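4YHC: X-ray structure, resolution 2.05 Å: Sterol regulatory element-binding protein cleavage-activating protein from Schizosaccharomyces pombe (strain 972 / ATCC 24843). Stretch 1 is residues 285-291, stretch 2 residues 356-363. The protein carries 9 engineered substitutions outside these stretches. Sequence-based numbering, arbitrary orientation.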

ATOM      1  N   SER A 285      -9.669  15.108   5.583  1.00 18.45           N
ATOM      2  CA  SER A 285     -10.892  15.075   6.342  1.00 20.25           C
ATOM      3  C   SER A 285     -10.814  14.054   7.499  1.00 25.04           C
ATOM      4  O   SER A 285     -11.612  14.161   8.428  1.00 20.44           O
ATOM      5  CB  SER A 285     -12.083  14.652   5.477  1.00 18.24           C
ATOM      6  OG  SER A 285     -12.334  15.588   4.442  1.00 27.88           O
ATOM      7  N   SER A 286      -9.893  13.097   7.420  1.00 15.63           N
ATOM      8  CA  SER A 286      -9.790  11.962   8.414  1.00 18.29           C
ATOM      9  C   SER A 286      -8.497  11.225   8.290  1.00 20.21           C
ATOM     10  O   SER A 286      -7.829  11.349   7.242  1.00 16.06           O
ATOM     11  CB  SER A 286     -10.923  10.956   8.355  1.00 17.98           C
ATOM     12  OG  SER A 286     -10.977  10.210   7.147  1.00 21.76           O
ATOM     13  N   ILE A 287      -8.098  10.524   9.366  1.00 15.21           N
ATOM     14  CA  ILE A 287      -6.895   9.696   9.330  1.00 15.11           C
ATOM     15  C   ILE A 287      -7.321   8.354   9.879  1.00 18.39           C
ATOM     16  O   ILE A 287      -8.027   8.310  10.918  1.00 18.27           O
ATOM     17  CB  ILE A 287      -5.809  10.259  10.246  1.00 16.33           C
ATOM     18  CG1 ILE A 287      -5.605  11.735  10.005  1.00 31.83           C
ATOM     19  CG2 ILE A 287      -4.495   9.477  10.094  1.00 18.73           C
ATOM     20  CD1 ILE A 287      -4.619  12.383  10.975  1.00 37.10           C
ATOM     21  N   SER A 288      -6.824   7.276   9.285  1.00 16.63           N
ATOM     22  CA  SER A 288      -7.136   5.896   9.726  1.00 16.56           C
ATOM     23  C   SER A 288      -5.848   5.149   9.827  1.00 20.01           C
ATOM     24  O   SER A 288      -4.956   5.243   8.906  1.00 14.76           O
ATOM     25  CB  SER A 288      -7.982   5.156   8.737  1.00 14.72           C
ATOM     26  OG  SER A 288      -9.240   5.725   8.521  1.00 17.97           O
ATOM     27  N   PHE A 289      -5.734   4.379  10.917  1.00 14.82           N
ATOM     28  CA  PHE A 289      -4.577   3.481  11.146  1.00 14.86           C
ATOM     29  C   PHE A 289      -5.104   2.059  11.140  1.00 16.28           C
ATOM     30  O   PHE A 289      -6.218   1.816  11.653  1.00 16.72           O
ATOM     31  CB  PHE A 289      -3.899   3.671  12.512  1.00 15.01           C
ATOM     32  CG  PHE A 289      -3.352   5.010  12.773  1.00 19.72           C
ATOM     33  CD1 PHE A 289      -2.735   5.757  11.763  1.00 20.75           C
ATOM     34  CD2 PHE A 289      -3.374   5.543  14.025  1.00 19.69           C
ATOM     35  CE1 PHE A 289      -2.199   7.018  12.007  1.00 15.73           C
ATOM     36  CE2 PHE A 289      -2.826   6.796  14.272  1.00 25.44           C
ATOM     37  CZ  PHE A 289      -2.277   7.560  13.232  1.00 17.90           C
ATOM     38  N   CYS A 290      -4.295   1.142  10.640  1.00 14.86           N
ATOM     39  CA  CYS A 290      -4.534  -0.281  10.701  1.00 14.92           C
ATOM     40  C   CYS A 290      -3.306  -0.904  11.277  1.00 15.05           C
ATOM     41  O   CYS A 290      -2.204  -0.603  10.875  1.00 16.49           O
ATOM     42  CB  CYS A 290      -4.771  -0.881   9.294  1.00 23.38           C
ATOM     43  SG  CYS A 290      -5.051  -2.671   9.312  1.00 94.18           S
ATOM     44  N   PHE A 291      -3.499  -1.821  12.204  1.00 15.21           N
ATOM     45  CA  PHE A 291      -2.368  -2.579  12.819  1.00 20.74           C
ATOM     46  C   PHE A 291      -2.852  -3.878  13.492  1.00 16.19           C
ATOM     47  O   PHE A 291      -4.058  -4.094  13.640  1.00 15.65           O
ATOM     48  CB  PHE A 291      -1.567  -1.682  13.778  1.00 15.50           C
ATOM     49  CG  PHE A 291      -2.354  -1.228  14.951  1.00 17.74           C
ATOM     50  CD1 PHE A 291      -3.081  -0.061  14.923  1.00 20.10           C
ATOM     51  CD2 PHE A 291      -2.386  -2.015  16.098  1.00 18.50           C
ATOM     52  CE1 PHE A 291      -3.787   0.351  16.042  1.00 19.14           C
ATOM     53  CE2 PHE A 291      -3.094  -1.631  17.199  1.00 19.22           C
ATOM     54  CZ  PHE A 291      -3.809  -0.454  17.180  1.00 18.64           C
ATOM     55  N   VAL A 356      -9.097  -5.547   5.146  1.00 15.37           N
ATOM     56  CA  VAL A 356      -8.220  -4.568   4.607  1.00 16.75           C
ATOM     57  C   VAL A 356      -9.003  -3.265   4.385  1.00 19.05           C
ATOM     58  O   VAL A 356     -10.170  -3.273   4.006  1.00 15.35           O
ATOM     59  CB  VAL A 356      -7.568  -5.056   3.319  1.00 18.53           C
ATOM     60  CG1 VAL A 356      -8.596  -5.601   2.306  1.00 18.05           C
ATOM     61  CG2 VAL A 356      -6.685  -3.999   2.651  1.00 16.83           C
ATOM     62  N   MET A 357      -8.375  -2.146   4.674  1.00 14.93           N
ATOM     63  CA  MET A 357      -9.028  -0.845   4.417  1.00 14.87           C
ATOM     64  C   MET A 357      -8.719  -0.269   3.040  1.00 14.89           C
ATOM     65  O   MET A 357      -7.659  -0.527   2.454  1.00 14.89           O
ATOM     66  CB  MET A 357      -8.720   0.158   5.500  1.00 20.20           C
ATOM     67  CG  MET A 357      -7.302   0.664   5.587  1.00 30.13           C
ATOM     68  SD  MET A 357      -7.130   1.752   7.051  1.00 20.51           S
ATOM     69  CE  MET A 357      -5.473   2.200   6.892  1.00 14.64           C
ATOM     70  N   SER A 358      -9.630   0.522   2.559  1.00 14.93           N
ATOM     71  CA  SER A 358      -9.432   1.247   1.329  1.00 16.36           C
ATOM     72  C   SER A 358      -8.282   2.233   1.412  1.00 17.40           C
ATOM     73  O   SER A 358      -7.808   2.568   2.520  1.00 14.80           O
ATOM     74  CB  SER A 358     -10.721   1.957   0.954  1.00 17.35           C
ATOM     75  OG  SER A 358     -11.034   2.928   1.912  1.00 17.63           O
ATOM     76  N   SER A 359      -7.821   2.736   0.243  1.00 14.99           N
ATOM     77  CA  SER A 359      -6.575   3.512   0.270  1.00 17.23           C
ATOM     78  C   SER A 359      -6.686   4.841   1.017  1.00 16.35           C
ATOM     79  O   SER A 359      -5.668   5.386   1.484  1.00 17.69           O
ATOM     80  CB  SER A 359      -6.099   3.768  -1.179  1.00 20.13           C
ATOM     81  OG  SER A 359      -7.178   4.331  -1.881  1.00 31.92           O
ATOM     82  N   ASP A 360      -7.893   5.392   1.154  1.00 16.49           N
ATOM     83  CA  ASP A 360      -8.073   6.582   1.997  1.00 17.78           C
ATOM     84  C   ASP A 360      -8.512   6.293   3.466  1.00 17.15           C
ATOM     85  O   ASP A 360      -8.738   7.201   4.199  1.00 15.75           O
ATOM     86  CB  ASP A 360      -9.026   7.617   1.384  1.00 15.18           C
ATOM     87  CG  ASP A 360     -10.391   7.106   1.232  1.00 16.83           C
ATOM     88  OD1 ASP A 360     -10.619   5.946   1.656  1.00 21.29           O
ATOM     89  OD2 ASP A 360     -11.263   7.845   0.740  1.00 18.11           O
ATOM     90  N   GLY A 361      -8.552   5.046   3.860  1.00 14.80           N
ATOM     91  CA  GLY A 361      -8.959   4.646   5.186  1.00 15.55           C
ATOM     92  C   GLY A 361     -10.445   4.773   5.513  1.00 20.40           C
ATOM     93  O   GLY A 361     -10.851   4.653   6.666  1.00 18.54           O
ATOM     94  N   LEU A 362     -11.265   5.119   4.545  1.00 16.28           N
ATOM     95  CA  LEU A 362     -12.667   5.357   4.835  1.00 20.55           C
ATOM     96  C   LEU A 362     -13.545   4.085   4.931  1.00 20.02           C
ATOM     97  O   LEU A 362     -14.594   4.118   5.585  1.00 21.33           O
ATOM     98  CB  LEU A 362     -13.317   6.296   3.788  1.00 16.76           C
ATOM     99  CG  LEU A 362     -12.935   7.763   3.920  1.00 22.35           C
ATOM    100  CD1 LEU A 362     -13.698   8.583   2.862  1.00 18.23           C
ATOM    101  CD2 LEU A 362     -13.288   8.264   5.309  1.00 24.86           C
ATOM    102  N   TYR A 363     -13.164   3.016   4.240  1.00 16.33           N
ATOM    103  CA  TYR A 363     -13.897   1.769   4.292  1.00 15.05           C
ATOM    104  C   TYR A 363     -12.983   0.598   4.690  1.00 22.68           C
ATOM    105  O   TYR A 363     -11.759   0.526   4.280  1.00 24.73           O
ATOM    106  CB  TYR A 363     -14.453   1.467   2.938  1.00 15.22           C
ATOM    107  CG  TYR A 363     -15.458   2.443   2.413  1.00 22.70           C
ATOM    108  CD1 TYR A 363     -16.796   2.334   2.752  1.00 20.52           C
ATOM    109  CD2 TYR A 363     -15.086   3.475   1.587  1.00 22.73           C
ATOM    110  CE1 TYR A 363     -17.741   3.243   2.351  1.00 16.77           C
ATOM    111  CE2 TYR A 363     -16.042   4.401   1.157  1.00 25.55           C
ATOM    112  CZ  TYR A 363     -17.360   4.266   1.545  1.00 26.56           C
ATOM    113  OH  TYR A 363     -18.311   5.106   1.107  1.00 27.92           O
TER
HETATM  114  O   HOH W   1      -9.330   8.065   6.847  1.00 19.75           O

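Along stretch 1 the CA-to-CB bonds alternate: those of Ser286, Ser288 and Cys290 point toward stretch 2, those of Ile287 and Phe289 away. The summed buried area is modest, 257 Å². Met357 points toward the strand and is covered most, 67 Å²; with chi1 p and chi2 and chi3 both t, its long, unbranched side chain reaches Ser288 and Cys290. Its CE lies 3.7 Å from Ser288 O and 4.0 Å from Cys290 CB, the latter an apolar contact, and its SD sits 3.9 Å from Ser288 CB.

Ser358 to Gly361 form a type I turn, closed by Gly361 N to Ser358 O at 2.9 Å. Asp360 OD1 braces it, accepting from Ser358 OG and Leu362 N, each at 3.1 Å. Gly361 suits its place twice over: its phi is +72°, and an ideal CB would fall 2.6 Å from Ser288 CB, a clash. Gly361 CA lies 5.0 Å from Ser288 CA, and Ser288 OG donates to Gly361 O at 2.7 Å, the sole direct hydrogen bond between the stretches. The O of water 1 donates to Ser288 OG (2.9 Å) and Asp360 O (2.8 Å) and also hydrogen-bonds Ser286 OG (2.7 Å). Leu362 starts sideways, yet its CD2 lies 3.5 Å from Ser286 OG.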